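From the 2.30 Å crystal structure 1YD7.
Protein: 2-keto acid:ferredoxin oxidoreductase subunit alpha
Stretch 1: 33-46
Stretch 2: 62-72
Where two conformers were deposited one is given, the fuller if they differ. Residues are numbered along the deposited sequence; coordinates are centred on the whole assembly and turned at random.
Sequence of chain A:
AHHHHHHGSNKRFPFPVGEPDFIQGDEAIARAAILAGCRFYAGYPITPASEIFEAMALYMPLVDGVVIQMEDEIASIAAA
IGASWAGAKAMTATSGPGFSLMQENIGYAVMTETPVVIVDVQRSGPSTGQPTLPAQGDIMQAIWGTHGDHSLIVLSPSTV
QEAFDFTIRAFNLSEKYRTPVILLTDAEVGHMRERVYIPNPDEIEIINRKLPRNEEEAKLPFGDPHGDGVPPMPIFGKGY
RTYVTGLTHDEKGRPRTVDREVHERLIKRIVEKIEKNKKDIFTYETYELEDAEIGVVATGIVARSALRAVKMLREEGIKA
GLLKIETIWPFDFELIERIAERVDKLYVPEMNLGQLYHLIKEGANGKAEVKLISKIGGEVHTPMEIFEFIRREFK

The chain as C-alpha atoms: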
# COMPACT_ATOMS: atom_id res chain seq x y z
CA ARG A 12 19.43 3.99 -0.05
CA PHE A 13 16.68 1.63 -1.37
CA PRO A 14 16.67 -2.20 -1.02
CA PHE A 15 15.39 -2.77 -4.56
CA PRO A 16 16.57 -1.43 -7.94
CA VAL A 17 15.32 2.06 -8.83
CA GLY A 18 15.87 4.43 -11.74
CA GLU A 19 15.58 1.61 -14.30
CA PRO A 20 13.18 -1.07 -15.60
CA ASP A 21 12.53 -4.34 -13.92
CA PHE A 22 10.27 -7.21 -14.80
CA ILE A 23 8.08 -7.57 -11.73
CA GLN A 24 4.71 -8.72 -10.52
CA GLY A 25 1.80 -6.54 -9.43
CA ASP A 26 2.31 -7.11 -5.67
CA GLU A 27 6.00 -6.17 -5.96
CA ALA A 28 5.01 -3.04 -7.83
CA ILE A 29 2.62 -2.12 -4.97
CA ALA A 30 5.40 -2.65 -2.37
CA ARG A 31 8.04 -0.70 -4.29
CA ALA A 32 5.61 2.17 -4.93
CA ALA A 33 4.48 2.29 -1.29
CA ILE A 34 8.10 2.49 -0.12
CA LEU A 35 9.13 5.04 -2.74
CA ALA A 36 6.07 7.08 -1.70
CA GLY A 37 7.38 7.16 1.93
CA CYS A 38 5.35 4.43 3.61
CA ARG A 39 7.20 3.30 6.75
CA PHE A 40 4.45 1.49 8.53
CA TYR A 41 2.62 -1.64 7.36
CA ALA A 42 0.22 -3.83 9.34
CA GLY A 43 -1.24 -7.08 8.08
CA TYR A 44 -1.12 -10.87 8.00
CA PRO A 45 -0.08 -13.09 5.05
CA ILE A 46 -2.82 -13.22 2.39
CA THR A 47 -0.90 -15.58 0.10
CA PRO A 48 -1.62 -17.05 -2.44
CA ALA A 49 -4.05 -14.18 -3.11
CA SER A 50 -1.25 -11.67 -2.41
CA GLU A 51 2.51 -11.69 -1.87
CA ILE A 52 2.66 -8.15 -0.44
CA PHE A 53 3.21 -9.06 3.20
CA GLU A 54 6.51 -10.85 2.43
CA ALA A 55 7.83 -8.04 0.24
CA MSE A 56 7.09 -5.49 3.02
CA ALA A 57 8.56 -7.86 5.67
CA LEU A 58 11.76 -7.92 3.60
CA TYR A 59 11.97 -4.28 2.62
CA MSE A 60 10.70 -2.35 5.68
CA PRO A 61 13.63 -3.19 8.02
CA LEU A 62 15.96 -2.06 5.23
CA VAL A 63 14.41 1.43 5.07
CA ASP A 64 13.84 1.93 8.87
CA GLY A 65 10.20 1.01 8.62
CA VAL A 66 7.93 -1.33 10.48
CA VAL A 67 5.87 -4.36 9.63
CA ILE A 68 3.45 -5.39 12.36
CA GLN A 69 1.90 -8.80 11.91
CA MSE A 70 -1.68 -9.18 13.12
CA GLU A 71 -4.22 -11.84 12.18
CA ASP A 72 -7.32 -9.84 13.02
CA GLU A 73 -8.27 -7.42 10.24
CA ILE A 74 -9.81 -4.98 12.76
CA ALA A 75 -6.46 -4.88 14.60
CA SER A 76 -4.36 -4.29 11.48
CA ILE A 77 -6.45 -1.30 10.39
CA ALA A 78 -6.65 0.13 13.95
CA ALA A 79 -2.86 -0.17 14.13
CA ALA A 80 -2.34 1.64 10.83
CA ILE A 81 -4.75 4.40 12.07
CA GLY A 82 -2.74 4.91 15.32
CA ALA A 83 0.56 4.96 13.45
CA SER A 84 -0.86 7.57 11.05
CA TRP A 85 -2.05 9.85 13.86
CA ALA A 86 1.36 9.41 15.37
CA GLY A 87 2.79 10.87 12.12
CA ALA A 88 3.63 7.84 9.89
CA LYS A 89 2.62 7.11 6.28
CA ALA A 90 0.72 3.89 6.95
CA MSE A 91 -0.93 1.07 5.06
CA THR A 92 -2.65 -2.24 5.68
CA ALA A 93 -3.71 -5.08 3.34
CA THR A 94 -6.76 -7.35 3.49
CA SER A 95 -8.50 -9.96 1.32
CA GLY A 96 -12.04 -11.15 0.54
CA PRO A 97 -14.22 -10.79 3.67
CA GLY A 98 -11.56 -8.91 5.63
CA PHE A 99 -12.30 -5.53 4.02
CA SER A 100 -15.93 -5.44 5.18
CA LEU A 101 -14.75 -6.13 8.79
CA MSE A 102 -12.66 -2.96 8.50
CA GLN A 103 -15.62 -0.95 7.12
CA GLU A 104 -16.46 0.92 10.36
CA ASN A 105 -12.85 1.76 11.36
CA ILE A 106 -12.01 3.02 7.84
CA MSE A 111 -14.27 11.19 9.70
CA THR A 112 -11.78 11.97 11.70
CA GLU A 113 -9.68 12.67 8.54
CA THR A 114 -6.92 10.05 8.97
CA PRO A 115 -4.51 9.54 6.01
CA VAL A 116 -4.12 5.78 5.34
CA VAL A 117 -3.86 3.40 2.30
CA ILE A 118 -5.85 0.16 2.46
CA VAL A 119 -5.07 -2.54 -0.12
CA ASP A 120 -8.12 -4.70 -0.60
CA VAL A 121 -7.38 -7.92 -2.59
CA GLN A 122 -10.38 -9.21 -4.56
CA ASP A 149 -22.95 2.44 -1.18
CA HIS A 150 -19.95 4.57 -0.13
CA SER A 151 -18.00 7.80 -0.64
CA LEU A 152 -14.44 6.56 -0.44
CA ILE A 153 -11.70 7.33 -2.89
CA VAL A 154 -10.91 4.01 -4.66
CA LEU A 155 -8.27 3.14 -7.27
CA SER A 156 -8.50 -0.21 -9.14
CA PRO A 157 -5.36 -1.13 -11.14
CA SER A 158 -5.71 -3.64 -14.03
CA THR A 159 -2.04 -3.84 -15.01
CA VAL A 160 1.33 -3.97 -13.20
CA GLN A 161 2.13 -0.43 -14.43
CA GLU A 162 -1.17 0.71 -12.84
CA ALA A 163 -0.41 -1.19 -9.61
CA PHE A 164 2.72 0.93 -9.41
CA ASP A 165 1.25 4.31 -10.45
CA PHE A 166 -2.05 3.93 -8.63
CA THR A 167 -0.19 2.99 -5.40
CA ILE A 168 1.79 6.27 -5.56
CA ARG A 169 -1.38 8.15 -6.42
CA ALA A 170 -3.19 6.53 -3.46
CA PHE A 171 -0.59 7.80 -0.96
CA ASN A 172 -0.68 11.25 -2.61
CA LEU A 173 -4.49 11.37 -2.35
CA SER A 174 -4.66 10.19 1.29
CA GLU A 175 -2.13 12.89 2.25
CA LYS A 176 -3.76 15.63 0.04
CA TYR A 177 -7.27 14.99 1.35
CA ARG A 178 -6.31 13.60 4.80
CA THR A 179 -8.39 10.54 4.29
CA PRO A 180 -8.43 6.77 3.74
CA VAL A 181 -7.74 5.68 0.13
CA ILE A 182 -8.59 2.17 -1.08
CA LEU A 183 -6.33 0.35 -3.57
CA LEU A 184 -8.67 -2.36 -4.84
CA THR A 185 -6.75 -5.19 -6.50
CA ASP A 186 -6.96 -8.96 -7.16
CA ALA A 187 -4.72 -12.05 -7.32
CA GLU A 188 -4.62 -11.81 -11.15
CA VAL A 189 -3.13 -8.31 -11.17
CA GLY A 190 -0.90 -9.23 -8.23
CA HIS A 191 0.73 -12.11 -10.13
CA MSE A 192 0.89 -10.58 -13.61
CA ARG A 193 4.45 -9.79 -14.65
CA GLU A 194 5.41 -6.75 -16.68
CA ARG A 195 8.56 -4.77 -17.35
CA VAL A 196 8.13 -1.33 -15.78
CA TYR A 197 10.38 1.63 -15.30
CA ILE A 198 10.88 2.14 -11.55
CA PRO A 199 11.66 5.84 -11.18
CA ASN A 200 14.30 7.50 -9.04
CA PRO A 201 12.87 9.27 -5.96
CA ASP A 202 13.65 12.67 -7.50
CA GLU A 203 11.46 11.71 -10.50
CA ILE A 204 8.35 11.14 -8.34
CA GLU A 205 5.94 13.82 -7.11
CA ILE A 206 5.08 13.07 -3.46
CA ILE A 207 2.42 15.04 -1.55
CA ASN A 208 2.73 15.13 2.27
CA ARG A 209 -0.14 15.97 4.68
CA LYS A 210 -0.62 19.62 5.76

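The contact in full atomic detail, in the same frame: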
# COMPACT_ATOMS: atom_id res chain seq x y z
N ALA A 33 4.81 1.89 -2.65
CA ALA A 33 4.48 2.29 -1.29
C ALA A 33 5.73 2.83 -0.60
O ALA A 33 5.72 3.94 -0.09
CB ALA A 33 3.88 1.13 -0.54
N ILE A 34 6.83 2.09 -0.69
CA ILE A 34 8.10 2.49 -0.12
C ILE A 34 8.69 3.74 -0.75
O ILE A 34 9.22 4.61 -0.05
CB ILE A 34 9.09 1.32 -0.16
CG1 ILE A 34 8.63 0.29 0.87
CG2 ILE A 34 10.48 1.78 0.09
CD1 ILE A 34 9.45 -0.93 0.95
N LEU A 35 8.65 3.83 -2.07
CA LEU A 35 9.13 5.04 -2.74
C LEU A 35 8.27 6.24 -2.35
O LEU A 35 8.77 7.36 -2.32
CB LEU A 35 9.18 4.88 -4.28
CG LEU A 35 10.37 4.07 -4.83
CD1 LEU A 35 10.03 3.49 -6.20
CD2 LEU A 35 11.65 4.93 -4.91
N ALA A 36 6.99 6.01 -2.09
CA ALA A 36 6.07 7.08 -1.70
C ALA A 36 6.25 7.54 -0.24
O ALA A 36 5.70 8.56 0.15
CB ALA A 36 4.63 6.65 -1.91
N GLY A 37 7.00 6.78 0.56
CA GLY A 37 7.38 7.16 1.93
C GLY A 37 6.67 6.38 3.00
O GLY A 37 6.75 6.72 4.16
N CYS A 38 5.95 5.32 2.63
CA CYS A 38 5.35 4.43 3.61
C CYS A 38 6.44 3.78 4.46
O CYS A 38 7.39 3.18 3.93
CB CYS A 38 4.54 3.34 2.94
SG CYS A 38 3.69 2.23 4.05
N ARG A 39 6.30 3.92 5.78
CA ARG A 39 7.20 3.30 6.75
C ARG A 39 6.47 2.50 7.79
O ARG A 39 7.08 1.97 8.68
CB ARG A 39 8.09 4.36 7.39
CG ARG A 39 9.04 5.01 6.40
CD ARG A 39 9.98 3.96 5.74
NE ARG A 39 10.94 4.56 4.81
CZ ARG A 39 10.72 4.80 3.51
NH1 ARG A 39 9.58 4.49 2.92
NH2 ARG A 39 11.68 5.33 2.78
N PHE A 40 5.16 2.32 7.63
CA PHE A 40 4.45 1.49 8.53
C PHE A 40 3.47 0.63 7.77
O PHE A 40 2.64 1.16 7.02
CB PHE A 40 3.66 2.35 9.56
CG PHE A 40 2.96 1.53 10.56
CD1 PHE A 40 3.58 1.23 11.77
CD2 PHE A 40 1.72 1.00 10.28
CE1 PHE A 40 2.93 0.43 12.71
CE2 PHE A 40 1.08 0.16 11.21
CZ PHE A 40 1.68 -0.10 12.42
N TYR A 41 3.51 -0.68 8.02
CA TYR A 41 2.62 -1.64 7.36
C TYR A 41 2.10 -2.62 8.41
O TYR A 41 2.88 -3.18 9.19
CB TYR A 41 3.36 -2.39 6.23
CG TYR A 41 2.52 -3.45 5.50
CD1 TYR A 41 1.87 -3.16 4.32
CD2 TYR A 41 2.39 -4.72 6.00
CE1 TYR A 41 1.10 -4.10 3.64
CE2 TYR A 41 1.60 -5.67 5.35
CZ TYR A 41 0.98 -5.35 4.17
OH TYR A 41 0.22 -6.30 3.51
N ALA A 42 0.80 -2.84 8.43
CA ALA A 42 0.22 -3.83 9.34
C ALA A 42 -0.66 -4.77 8.54
O ALA A 42 -1.48 -4.34 7.71
CB ALA A 42 -0.57 -3.15 10.45
N GLY A 43 -0.48 -6.06 8.78
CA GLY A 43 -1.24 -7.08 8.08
C GLY A 43 -0.83 -8.46 8.52
O GLY A 43 -0.03 -8.61 9.44
N TYR A 44 -1.43 -9.45 7.87
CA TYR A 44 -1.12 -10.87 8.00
C TYR A 44 -0.85 -11.34 6.57
O TYR A 44 -1.32 -10.70 5.62
CB TYR A 44 -2.32 -11.62 8.62
CG TYR A 44 -2.02 -12.99 9.26
CD1 TYR A 44 -1.06 -13.11 10.28
CD2 TYR A 44 -2.72 -14.14 8.86
CE1 TYR A 44 -0.78 -14.34 10.88
N PRO A 45 -0.08 -12.43 6.38
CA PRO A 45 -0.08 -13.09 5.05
C PRO A 45 -1.47 -13.32 4.42
O PRO A 45 -2.39 -13.78 5.09
CB PRO A 45 0.61 -14.41 5.32
CG PRO A 45 1.59 -14.08 6.42
CD PRO A 45 0.86 -13.09 7.31
N ILE A 46 -1.60 -12.97 3.14
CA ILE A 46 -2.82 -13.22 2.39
C ILE A 46 -2.45 -13.96 1.11
O ILE A 46 -3.13 -13.86 0.07
CB ILE A 46 -3.61 -11.92 2.11
CG1 ILE A 46 -2.68 -10.80 1.62
CG2 ILE A 46 -4.32 -11.46 3.38
CD1 ILE A 46 -3.43 -9.57 1.07
N LEU A 62 14.84 -2.62 5.99
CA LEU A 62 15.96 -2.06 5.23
C LEU A 62 15.79 -0.58 4.98
O LEU A 62 16.74 0.09 4.57
CB LEU A 62 16.15 -2.83 3.90
CG LEU A 62 16.63 -4.28 4.08
CD1 LEU A 62 16.40 -5.15 2.84
CD2 LEU A 62 18.11 -4.29 4.46
N VAL A 63 14.60 -0.03 5.20
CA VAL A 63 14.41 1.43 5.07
C VAL A 63 14.00 2.11 6.40
O VAL A 63 13.53 3.25 6.38
CB VAL A 63 13.38 1.77 3.95
CG1 VAL A 63 13.90 1.31 2.57
CG2 VAL A 63 12.04 1.11 4.22
N ASP A 64 14.17 1.41 7.53
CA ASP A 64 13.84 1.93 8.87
C ASP A 64 12.33 2.07 9.05
O ASP A 64 11.83 3.06 9.56
CB ASP A 64 14.57 3.26 9.15
CG ASP A 64 16.09 3.12 9.05
OD1 ASP A 64 16.66 2.25 9.78
OD2 ASP A 64 16.71 3.85 8.23
N GLY A 65 11.62 1.06 8.57
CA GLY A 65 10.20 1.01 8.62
C GLY A 65 9.82 -0.21 9.41
O GLY A 65 10.68 -0.96 9.86
N VAL A 66 8.51 -0.44 9.51
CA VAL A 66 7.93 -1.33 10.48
C VAL A 66 6.93 -2.16 9.74
O VAL A 66 6.13 -1.61 8.97
CB VAL A 66 7.18 -0.47 11.58
CG1 VAL A 66 6.22 -1.28 12.41
CG2 VAL A 66 8.17 0.26 12.48
N VAL A 67 6.96 -3.47 9.97
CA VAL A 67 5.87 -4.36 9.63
C VAL A 67 5.36 -4.99 10.93
O VAL A 67 6.12 -5.59 11.66
CB VAL A 67 6.31 -5.47 8.65
CG1 VAL A 67 5.17 -6.42 8.32
CG2 VAL A 67 6.84 -4.84 7.40
N ILE A 68 4.08 -4.81 11.21
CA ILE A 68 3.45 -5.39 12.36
C ILE A 68 2.56 -6.50 11.82
O ILE A 68 1.81 -6.29 10.87
CB ILE A 68 2.63 -4.32 13.16
CG1 ILE A 68 3.56 -3.26 13.76
CG2 ILE A 68 1.80 -4.93 14.29
CD1 ILE A 68 4.79 -3.81 14.45
N GLN A 69 2.67 -7.68 12.38
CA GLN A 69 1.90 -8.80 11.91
C GLN A 69 0.72 -9.01 12.84
O GLN A 69 0.89 -9.14 14.04
CB GLN A 69 2.78 -10.05 11.83
CG GLN A 69 1.99 -11.29 11.47
CD GLN A 69 2.87 -12.45 11.03
OE1 GLN A 69 4.10 -12.32 10.91
NE2 GLN A 69 2.25 -13.60 10.80
N MSE A 70 -0.49 -9.03 12.30
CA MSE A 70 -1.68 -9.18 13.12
C MSE A 70 -2.73 -9.92 12.33
O MSE A 70 -3.08 -9.48 11.24
CB MSE A 70 -2.21 -7.81 13.54
CG MSE A 70 -1.88 -7.44 14.97
SE MSE A 70 -1.87 -5.50 15.29
CE MSE A 70 -1.53 -5.65 17.25
N GLU A 71 -3.23 -11.02 12.88
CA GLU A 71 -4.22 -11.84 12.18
C GLU A 71 -5.51 -11.08 11.98
O GLU A 71 -6.02 -11.02 10.87
CB GLU A 71 -4.53 -13.12 12.94
CG GLU A 71 -3.34 -14.07 13.06
CD GLU A 71 -3.72 -15.53 12.84
OE1 GLU A 71 -4.49 -15.83 11.89
OE2 GLU A 71 -3.22 -16.38 13.60
N ASP A 72 -6.03 -10.51 13.06
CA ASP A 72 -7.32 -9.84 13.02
C ASP A 72 -7.24 -8.63 12.09
O ASP A 72 -6.30 -7.84 12.17
CB ASP A 72 -7.75 -9.41 14.43
CG ASP A 72 -9.23 -9.11 14.53
OD1 ASP A 72 -9.96 -9.21 13.52
OD2 ASP A 72 -9.68 -8.78 15.65

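What joins the two stretches along their length? Strands 40-43 and 66-69 lie side by side and parallel, their directions only 15° apart, and a ladder of backbone hydrogen bonds ties them together. Val66 N donates to Arg39 O (2.9 Å), Tyr41 N to Val66 O (2.9 Å), Ile68 N to Tyr41 O (2.9 Å), Gly43 N to Ile68 O (3.1 Å) and Met70 N to Gly43 O (2.9 Å). The first strand uses Tyr41 and Gly43 for both donor and acceptor, as parallel pairing requires, while the second answers with Val66 and Ile68, each through N and O, and with Met70 through N. Between these rungs the alpha carbons press against carbonyls: Val67 CA lies 3.2 Å from Tyr41 O, and Gln69 CA 3.1 Å from Gly43 O. The strands are thus closely packed, and the two stretches together bury 737 Å².

How do the side chains fit on the face that carries Phe40, Ala42, Val66 and Ile68? The large Phe40 ring, with chi1 in t, reaches across to the neighbouring strand and meets two branched side chains there. Phe40 CD1 is 3.7 Å from Val66 CG1 and Phe40 CE1 3.9 Å from Ile68 CG1, so one ring bridges two residues of the neighbouring strand. Next along, the small Ala42 is paired with the bulkier Ile68, with Ala42 CB 4.4 Å from Ile68 CB. Beta-branched valine and isoleucine suit such extended backbone and offer broad apolar sides to the ring.

What fills the other face? Here the buried Tyr41 ring lies obliquely beside Val67, with Tyr41 CD2 4.0 Å from Val67 CG1. The next place on this face in the first strand belongs to Gly43, which leaves a hollow that the Tyr41 ring partly occupies: a beta carbon on Gly43 would sit just 3.2 Å from Tyr41 CE2. Across from it, the long, extended Gln69 has its end closer to the first stretch, placing Gln69 NE2 3.1 Å from Tyr44 CE1 and 3.8 Å from Pro45 CD. Tyr44 also packs against Glu71, its CE1 3.4 Å from Glu71 CG, although Glu71 is poorly ordered and the outer part of the Tyr44 ring is not modelled.

How is the end before the strands closed? Gly37 ends the helix in a Schellman motif, its positive phi being one that glycine readily accepts, and the chain then turns toward the strand. Arg39 folds back over this turn: its NH1 donates to Ile34 O (3.0 Å) and Cys38 O (2.7 Å), while its NE makes a weak hydrogen bond to Val63 O (3.3 Å). Val63 is the bump on the other side, pointing toward the first stretch with CG2 over one face of the guanidinium and CG1 4.3 Å from Ile34 CG2. At Gly65 the backbone comes close, its CA 3.3 Å from Arg39 O; a beta carbon there would lie a tight 3.1 Å from that same oxygen, so glycine suits the narrow gap.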